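PDB 1R2J: protein FkbI from Streptomyces hygroscopicus, which binds FAD and probably acts as an acyl-ACP dehydrogenase in making the methoxymalonyl extender unit of the polyketide FK520. Local coordinates for residues 40-45 against 55-60. Residues are numbered along the deposited sequence; the frame is centred on the assembly and turned at random.
Sequences CAEVAA and RENGEF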
# COMPACT_ATOMS: atom_id res chain seq x y z
N CYS A 40 4.75 -6.25 8.34
CA CYS A 40 5.63 -5.35 9.08
C CYS A 40 7.07 -5.82 8.99
O CYS A 40 7.93 -5.34 9.73
CB CYS A 40 5.26 -5.39 10.56
SG CYS A 40 4.71 -3.89 11.27
N ALA A 41 7.33 -6.78 8.09
CA ALA A 41 8.64 -7.40 7.95
C ALA A 41 9.91 -6.57 8.13
O ALA A 41 10.90 -7.09 8.63
CB ALA A 41 8.70 -8.15 6.62
N GLU A 42 9.89 -5.30 7.73
CA GLU A 42 11.09 -4.47 7.85
C GLU A 42 11.37 -3.92 9.25
O GLU A 42 12.43 -3.34 9.50
CB GLU A 42 11.05 -3.33 6.84
CG GLU A 42 11.34 -3.79 5.42
CD GLU A 42 11.14 -2.70 4.38
OE1 GLU A 42 11.62 -1.57 4.60
OE2 GLU A 42 10.51 -2.98 3.34
N VAL A 43 10.43 -4.11 10.17
CA VAL A 43 10.64 -3.64 11.54
C VAL A 43 11.80 -4.40 12.18
O VAL A 43 11.89 -5.62 12.08
CB VAL A 43 9.35 -3.81 12.38
CG1 VAL A 43 9.64 -3.54 13.86
CG2 VAL A 43 8.29 -2.83 11.89
N ALA A 44 12.69 -3.64 12.82
CA ALA A 44 13.86 -4.20 13.48
C ALA A 44 13.50 -5.25 14.52
O ALA A 44 12.42 -5.21 15.11
CB ALA A 44 14.66 -3.07 14.13
N ALA A 45 14.41 -6.20 14.74
CA ALA A 45 14.19 -7.27 15.70
C ALA A 45 14.06 -6.74 17.13
O ALA A 45 13.35 -7.33 17.95
CB ALA A 45 15.34 -8.28 15.62
N ARG A 55 14.66 -5.80 -0.30
CA ARG A 55 14.48 -6.81 -1.33
C ARG A 55 13.65 -7.98 -0.79
O ARG A 55 12.66 -8.38 -1.41
CB ARG A 55 15.83 -7.33 -1.83
CG ARG A 55 16.73 -6.24 -2.38
CD ARG A 55 18.00 -6.79 -3.04
NE ARG A 55 17.72 -7.58 -4.24
CZ ARG A 55 18.29 -7.38 -5.43
NH1 ARG A 55 19.17 -6.40 -5.60
NH2 ARG A 55 17.99 -8.16 -6.46
N GLU A 56 14.04 -8.52 0.36
CA GLU A 56 13.32 -9.65 0.97
C GLU A 56 11.86 -9.29 1.22
O GLU A 56 10.96 -9.99 0.78
CB GLU A 56 13.97 -10.06 2.29
CG GLU A 56 15.48 -10.16 2.24
CD GLU A 56 16.10 -10.31 3.62
OE1 GLU A 56 16.10 -11.44 4.16
OE2 GLU A 56 16.58 -9.29 4.17
N ASN A 57 11.63 -8.20 1.94
CA ASN A 57 10.26 -7.78 2.22
C ASN A 57 9.55 -7.43 0.92
O ASN A 57 8.35 -7.65 0.77
CB ASN A 57 10.25 -6.57 3.16
CG ASN A 57 8.84 -6.09 3.46
OD1 ASN A 57 7.98 -6.87 3.84
ND2 ASN A 57 8.60 -4.80 3.28
N GLY A 58 10.31 -6.88 -0.03
CA GLY A 58 9.74 -6.49 -1.31
C GLY A 58 9.21 -7.67 -2.11
O GLY A 58 8.06 -7.66 -2.56
N GLU A 59 10.05 -8.68 -2.31
CA GLU A 59 9.62 -9.86 -3.04
C GLU A 59 8.49 -10.54 -2.29
O GLU A 59 7.61 -11.14 -2.90
CB GLU A 59 10.80 -10.81 -3.24
CG GLU A 59 11.97 -10.12 -3.94
CD GLU A 59 13.06 -11.07 -4.39
OE1 GLU A 59 13.46 -11.95 -3.60
OE2 GLU A 59 13.54 -10.92 -5.54
N PHE A 60 8.49 -10.44 -0.96
CA PHE A 60 7.44 -11.04 -0.16
C PHE A 60 6.13 -10.28 -0.43
O PHE A 60 5.06 -10.89 -0.55
CB PHE A 60 7.78 -10.98 1.33
CG PHE A 60 6.64 -11.38 2.24
CD1 PHE A 60 5.94 -12.56 2.02
CD2 PHE A 60 6.26 -10.56 3.29
CE1 PHE A 60 4.86 -12.92 2.85
CE2 PHE A 60 5.19 -10.90 4.12
CZ PHE A 60 4.49 -12.09 3.90
O HOH W 1 5.82 -6.83 5.58
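The carboxamide of Asn57 is met by Ala41 over one face near its oxygen and by Glu42 at its nitrogen. The methyl of Ala41 sits obliquely above that face, its CB a tight 3.1 Å from Asn57 OD1, while the Glu42 carboxylate approaches the ND2 end, its oxygen tilted somewhat out of the amide plane and its own plane turned 76° from it. There Asn57 ND2 donates to Glu42 OE2 at 2.6 Å, a short and somewhat bent bond that reaches the anti side of the oxygen, 25° out of the carboxylate plane. With CG anti to the backbone N (chi1 179°), Asn57 reaches from helix 54-67 to the type I turn of Cys40 to Val43, whose middle residues are Ala41 and Glu42. At the oxygen of the amide, a water donates to Asn57 OD1 (2.8 Å) and accepts from Ala41 N (2.9 Å). Glu42 OE1 forms a salt bridge to Lys227 on helix 219-248, so the glutamate links the N-terminal and C-terminal helical domains of this acyl-CoA dehydrogenase fold. An alanine in place of Glu42 would probably cost Asn57 ND2 its short bond to the carboxylate, leaving the weak one to Tyr224 OH, and Lys227 its carboxylate mate. The nearby lysine is likely to favour the charged form of Glu42.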